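Long-range contacts in 2'-deoxycytidine 5'-triphosphate deaminase (Agrobacterium tumefaciens, PDB 2R9Q), which probably catalyses the hydrolytic deamination of dCTP to dUTP: residues 106-111 / 166-171; 278-283 / 334-339. All blocks are in the same frame, centred on the assembly; numbering follows the deposited sequence.

Contact 1: residues 106-111 / 166-171; sequences MSASAN and IRFRIG
Ala108 packs its CB against the side chains of Phe168 and Ile166, at 3.7 Å from Phe168 CD1, in an antiparallel pair of strands of the N-terminal dUTPase-like domain. Ile166 CG1 lies over one face of the Phe168 ring, offset toward its rim. On the same side of the sheet, Met106 SD sits 5.4 Å from the centroid of the Phe168 ring. This is an oblique Met-aromatic contact. Leu13 and helix 15-23 pack against both Met106 and Phe168.

Four backbone hydrogen bonds join the strands. They run both ways between Ser107 and Arg169 and between Ser109 and Arg167. The Arg167 N to Ser109 O bond measures 2.9 Å. These four residues put their side chains on the other side of the sheet, which is polar.

Arg169 starts with CG between its own backbone N and carbonyl carbon (chi1 60°), and CG lies 3.6 Å from Ser107 OG. Its NE makes a salt bridge with Glu338. Its NH1 gives a hydrogen bond to Ser109 OG at 3.1 Å, 19° out of the guanidinium plane. A water links the two strands as well, accepting from Arg169 NH1 at 3.0 Å and lying 2.8 Å from Ser107 OG.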
loop_
_atom_site.group_PDB
_atom_site.type_symbol
_atom_site.label_atom_id
_atom_site.label_comp_id
_atom_site.label_asym_id
_atom_site.label_seq_id
_atom_site.Cartn_x
_atom_site.Cartn_y
_atom_site.Cartn_z
ATOM N N MET B 106 43.745 -9.910 -2.596
ATOM C CA MET B 106 42.889 -8.767 -2.858
ATOM C C MET B 106 41.433 -9.210 -2.897
ATOM O O MET B 106 41.074 -10.153 -3.605
ATOM C CB MET B 106 43.271 -8.106 -4.188
ATOM C CG MET B 106 42.584 -6.774 -4.459
ATOM S SD MET B 106 43.023 -6.007 -6.028
ATOM C CE MET B 106 44.811 -5.796 -5.799
ATOM N N SER B 107 40.627 -8.523 -2.095
ATOM C CA SER B 107 39.180 -8.669 -2.073
ATOM C C SER B 107 38.491 -7.345 -2.424
ATOM O O SER B 107 39.146 -6.330 -2.642
ATOM C CB SER B 107 38.717 -9.161 -0.692
ATOM O OG SER B 107 38.803 -8.150 0.292
ATOM N N ALA B 108 37.168 -7.362 -2.508
ATOM C CA ALA B 108 36.425 -6.125 -2.680
ATOM C C ALA B 108 35.012 -6.136 -2.084
ATOM O O ALA B 108 34.431 -7.181 -1.841
ATOM C CB ALA B 108 36.428 -5.692 -4.142
ATOM N N SER B 109 34.497 -4.940 -1.808
ATOM C CA SER B 109 33.087 -4.757 -1.458
ATOM C C SER B 109 32.370 -3.683 -2.359
ATOM O O SER B 109 33.004 -2.877 -2.997
ATOM C CB SER B 109 32.961 -4.466 0.043
ATOM O OG SER B 109 33.455 -3.196 0.390
ATOM N N ALA B 110 31.040 -3.719 -2.392
ATOM C CA ALA B 110 30.224 -2.804 -3.201
ATOM C C ALA B 110 29.181 -2.059 -2.351
ATOM O O ALA B 110 28.698 -2.563 -1.331
ATOM C CB ALA B 110 29.566 -3.549 -4.356
ATOM N N ASN B 111 28.914 -0.819 -2.748
ATOM C CA ASN B 111 27.913 0.044 -2.159
ATOM C C ASN B 111 27.285 0.889 -3.268
ATOM O O ASN B 111 27.919 1.120 -4.304
ATOM C CB ASN B 111 28.537 0.961 -1.114
ATOM C CG ASN B 111 28.544 0.363 0.251
ATOM O OD1 ASN B 111 27.632 -0.386 0.625
ATOM N ND2 ASN B 111 29.559 0.704 1.030
ATOM N N ILE B 166 32.588 -0.203 -6.501
ATOM C CA ILE B 166 33.370 -1.269 -5.903
ATOM C C ILE B 166 34.695 -0.700 -5.327
ATOM O O ILE B 166 35.426 0.024 -6.004
ATOM C CB ILE B 166 33.579 -2.417 -6.936
ATOM C CG1 ILE B 166 34.232 -3.650 -6.310
ATOM C CG2 ILE B 166 34.392 -1.982 -8.135
ATOM C CD1 ILE B 166 34.381 -4.768 -7.294
ATOM N N ARG B 167 34.961 -1.004 -4.059
ATOM C CA ARG B 167 36.209 -0.639 -3.380
ATOM C C ARG B 167 37.070 -1.888 -3.202
ATOM O O ARG B 167 36.596 -2.909 -2.726
ATOM C CB ARG B 167 35.882 -0.013 -2.026
ATOM C CG ARG B 167 37.058 0.288 -1.108
ATOM C CD ARG B 167 36.627 1.201 0.026
ATOM N NE ARG B 167 36.336 2.580 -0.414
ATOM C CZ ARG B 167 35.966 3.567 0.392
ATOM N NH1 ARG B 167 35.802 3.347 1.677
ATOM N NH2 ARG B 167 35.744 4.781 -0.090
ATOM N N PHE B 168 38.329 -1.798 -3.606
ATOM C CA PHE B 168 39.294 -2.913 -3.501
ATOM C C PHE B 168 40.215 -2.734 -2.320
ATOM O O PHE B 168 40.583 -1.616 -1.986
ATOM C CB PHE B 168 40.134 -3.033 -4.772
ATOM C CG PHE B 168 39.326 -3.125 -6.021
ATOM C CD1 PHE B 168 38.962 -4.344 -6.529
ATOM C CD2 PHE B 168 38.925 -1.978 -6.687
ATOM C CE1 PHE B 168 38.205 -4.431 -7.653
ATOM C CE2 PHE B 168 38.180 -2.059 -7.822
ATOM C CZ PHE B 168 37.819 -3.285 -8.308
ATOM N N ARG B 169 40.585 -3.847 -1.688
ATOM C CA ARG B 169 41.463 -3.817 -0.519
ATOM C C ARG B 169 42.373 -5.053 -0.325
ATOM O O ARG B 169 42.066 -6.152 -0.795
ATOM C CB ARG B 169 40.610 -3.601 0.726
ATOM C CG ARG B 169 39.591 -4.682 0.961
ATOM C CD ARG B 169 38.881 -4.501 2.275
ATOM N NE ARG B 169 38.204 -3.215 2.428
ATOM C CZ ARG B 169 37.066 -2.869 1.825
ATOM N NH1 ARG B 169 36.466 -3.668 0.949
ATOM N NH2 ARG B 169 36.541 -1.688 2.080
ATOM N N ILE B 170 43.502 -4.858 0.355
ATOM C CA ILE B 170 44.322 -5.979 0.848
ATOM C C ILE B 170 44.253 -5.969 2.366
ATOM O O ILE B 170 44.620 -5.003 2.998
ATOM C CB ILE B 170 45.776 -5.944 0.325
ATOM C CG1 ILE B 170 45.770 -5.972 -1.221
ATOM C CG2 ILE B 170 46.587 -7.154 0.873
ATOM C CD1 ILE B 170 46.828 -5.124 -1.885
ATOM N N GLY B 171 43.721 -7.054 2.925
ATOM C CA GLY B 171 43.352 -7.122 4.337
ATOM C C GLY B 171 42.186 -6.212 4.698
ATOM O O GLY B 171 41.387 -5.816 3.854
HETATM O O HOH W 1 36.479 -6.669 0.864
#

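Contact 2: residues 278-283 / 334-339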
loop_
_atom_site.group_PDB
_atom_site.type_symbol
_atom_site.label_atom_id
_atom_site.label_comp_id
_atom_site.label_asym_id
_atom_site.label_seq_id
_atom_site.Cartn_x
_atom_site.Cartn_y
_atom_site.Cartn_z
ATOM N N GLU B 278 33.423 4.475 5.458
ATOM C CA GLU B 278 32.190 3.845 5.087
ATOM C C GLU B 278 31.165 4.149 6.165
ATOM O O GLU B 278 31.455 4.065 7.354
ATOM C CB GLU B 278 32.381 2.346 4.911
ATOM C CG GLU B 278 31.217 1.620 4.272
ATOM C CD GLU B 278 31.535 0.159 3.931
ATOM O OE1 GLU B 278 32.656 -0.341 4.185
ATOM O OE2 GLU B 278 30.659 -0.507 3.381
ATOM N N MET B 279 29.975 4.536 5.712
ATOM C CA MET B 279 28.854 4.842 6.574
ATOM C C MET B 279 28.217 3.507 6.964
ATOM O O MET B 279 28.061 2.640 6.116
ATOM C CB MET B 279 27.853 5.717 5.796
ATOM C CG MET B 279 27.416 7.005 6.494
ATOM S SD MET B 279 26.333 6.719 7.893
ATOM C CE MET B 279 27.476 6.899 9.248
ATOM N N THR B 280 27.890 3.337 8.241
ATOM C CA THR B 280 27.209 2.127 8.722
ATOM C C THR B 280 25.942 2.491 9.529
ATOM O O THR B 280 25.895 3.544 10.144
ATOM C CB THR B 280 28.139 1.238 9.597
ATOM O OG1 THR B 280 28.609 1.996 10.723
ATOM C CG2 THR B 280 29.329 0.731 8.789
ATOM N N PRO B 281 24.897 1.640 9.471
ATOM C CA PRO B 281 23.777 1.737 10.397
ATOM C C PRO B 281 24.159 1.597 11.866
ATOM O O PRO B 281 25.045 0.809 12.206
ATOM C CB PRO B 281 22.875 0.576 9.976
ATOM C CG PRO B 281 23.199 0.351 8.562
ATOM C CD PRO B 281 24.656 0.589 8.463
ATOM N N PHE B 282 23.464 2.372 12.702
ATOM C CA PHE B 282 23.549 2.289 14.171
ATOM C C PHE B 282 22.724 1.096 14.678
ATOM O O PHE B 282 21.488 1.161 14.788
ATOM C CB PHE B 282 23.076 3.611 14.796
ATOM C CG PHE B 282 23.242 3.687 16.289
ATOM C CD1 PHE B 282 24.473 3.422 16.887
ATOM C CD2 PHE B 282 22.168 4.053 17.097
ATOM C CE1 PHE B 282 24.625 3.494 18.291
ATOM C CE2 PHE B 282 22.313 4.141 18.494
ATOM C CZ PHE B 282 23.543 3.860 19.093
ATOM N N ASP B 283 23.432 0.007 14.978
ATOM C CA ASP B 283 22.824 -1.337 15.129
ATOM C C ASP B 283 21.825 -1.488 16.276
ATOM O O ASP B 283 20.769 -2.119 16.083
ATOM C CB ASP B 283 23.917 -2.415 15.200
ATOM C CG ASP B 283 24.688 -2.570 13.856
ATOM O OD1 ASP B 283 24.276 -1.951 12.811
ATOM O OD2 ASP B 283 25.711 -3.317 13.839
ATOM N N ARG B 334 27.250 5.331 12.026
ATOM C CA ARG B 334 28.600 5.259 12.497
ATOM C C ARG B 334 29.570 5.272 11.251
ATOM O O ARG B 334 29.503 4.413 10.370
ATOM C CB ARG B 334 28.603 4.025 13.399
ATOM C CG ARG B 334 29.860 3.385 13.768
ATOM C CD ARG B 334 29.525 1.982 14.356
ATOM N NE ARG B 334 29.004 0.963 13.405
ATOM C CZ ARG B 334 29.744 0.060 12.743
ATOM N NH1 ARG B 334 31.069 0.047 12.848
ATOM N NH2 ARG B 334 29.168 -0.827 11.940
ATOM N N LEU B 335 30.381 6.324 11.143
ATOM C CA LEU B 335 31.365 6.447 10.079
ATOM C C LEU B 335 32.645 5.717 10.481
ATOM O O LEU B 335 33.324 6.109 11.422
ATOM C CB LEU B 335 31.652 7.897 9.771
ATOM C CG LEU B 335 32.327 8.253 8.446
ATOM C CD1 LEU B 335 31.508 7.786 7.219
ATOM C CD2 LEU B 335 32.620 9.767 8.404
ATOM N N VAL B 336 32.929 4.635 9.758
ATOM C CA VAL B 336 34.062 3.755 10.016
ATOM C C VAL B 336 35.243 4.062 9.060
ATOM O O VAL B 336 35.070 4.126 7.852
ATOM C CB VAL B 336 33.636 2.298 9.898
ATOM C CG1 VAL B 336 34.835 1.391 9.946
ATOM C CG2 VAL B 336 32.630 1.948 11.003
ATOM N N TYR B 337 36.433 4.246 9.634
ATOM C CA TYR B 337 37.620 4.655 8.898
ATOM C C TYR B 337 38.514 3.447 8.575
ATOM O O TYR B 337 38.588 2.485 9.330
ATOM C CB TYR B 337 38.401 5.717 9.676
ATOM C CG TYR B 337 37.728 7.070 9.708
ATOM C CD1 TYR B 337 38.093 8.068 8.829
ATOM C CD2 TYR B 337 36.715 7.349 10.621
ATOM C CE1 TYR B 337 37.466 9.296 8.838
ATOM C CE2 TYR B 337 36.081 8.591 10.636
ATOM C CZ TYR B 337 36.467 9.566 9.750
ATOM O OH TYR B 337 35.853 10.812 9.768
ATOM N N GLU B 338 39.180 3.527 7.433
ATOM C CA GLU B 338 40.061 2.493 6.962
ATOM C C GLU B 338 41.255 3.166 6.259
ATOM O O GLU B 338 41.095 4.202 5.591
ATOM C CB GLU B 338 39.276 1.578 6.017
ATOM C CG GLU B 338 39.943 0.263 5.672
ATOM C CD GLU B 338 39.123 -0.630 4.741
ATOM O OE1 GLU B 338 37.911 -0.343 4.496
ATOM O OE2 GLU B 338 39.708 -1.630 4.260
ATOM N N HIS B 339 42.448 2.593 6.450
ATOM C CA HIS B 339 43.676 3.078 5.810
ATOM C C HIS B 339 43.678 2.887 4.301
ATOM O O HIS B 339 43.324 1.833 3.785
ATOM C CB HIS B 339 44.930 2.361 6.326
ATOM C CG HIS B 339 45.316 2.716 7.722
ATOM N ND1 HIS B 339 46.104 3.807 8.022
ATOM C CD2 HIS B 339 45.057 2.100 8.899
ATOM C CE1 HIS B 339 46.277 3.867 9.331
ATOM N NE2 HIS B 339 45.652 2.843 9.886
HETATM O O HOH W 2 35.209 0.811 3.332
#
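Arg334 O is gripped by two donors of Thr280. The backbone N binds it at 2.9 Å and the hydroxyl OG1 at 2.6 Å. Thr280 OG1 stands between its own backbone N and carbonyl carbon (chi1 58°), and this puts it near the strand opposite. OG1 approaches from the side of the carbonyl, at a C=O...donor angle of 125°.

The rest of Arg334 folds back over the same threonine. The Arg334 guanidinium lies with one face over Thr280 OG1. Arg334 NE lies 2.9 Å from Thr280 OG1, but the angle is too poor for a hydrogen bond. Thr280 CB and CG2 touch Arg334 NH2. Val336 CG2 lies beside Thr280 OG1 and CG2.

The backbones pair as antiparallel strands of the C-terminal domain, which belongs to the dUTPase clan. Arg334 N binds Thr280 O, and Glu278 and Val336 bond to each other both ways. The Val336 N to Glu278 O bond is nearly straight at its hydrogen, 170°.

Met279 and Leu335 point to the other side of the sheet. Met279 CG is 4.2 Å from Leu335 CD1. Met279 CE reaches the backbone of Arg334, 3.2 Å from Arg334 N.

Glu278 and Glu338 face a shared water, 2.9 Å from Glu278 OE1. Glu278 OE2 also bonds Asn111, and Glu338 has Arg169 as a further partner.

Strands 275-281 and 331-339 are the middle two of a four-stranded sheet, with strand 296-297 beside 275-281 and strand 202-205 beside 331-339. Leu204 of strand 202-205 and Phe297 of strand 296-297 both pack on Met279 and Leu335.

Contacts 1 and 2 each join two antiparallel strands, one pair in the N-terminal and one in the C-terminal domain, both of the dUTPase clan. Their centres lie about 15 Å apart. Contact 1 is the more buried, with an aromatic and aliphatic core. Contact 2 is only partly buried, and its close packing is largely polar. The two meet through their polar sides. Arg169 NE of contact 1 makes a salt bridge with Glu338 OE2 of contact 2 at 2.9 Å. Asn111 ND2 probably donates to Glu278 OE2. Strand 296-297 also touches both contacts. One salt bridge and one probable hydrogen bond thus join the two strand pairs.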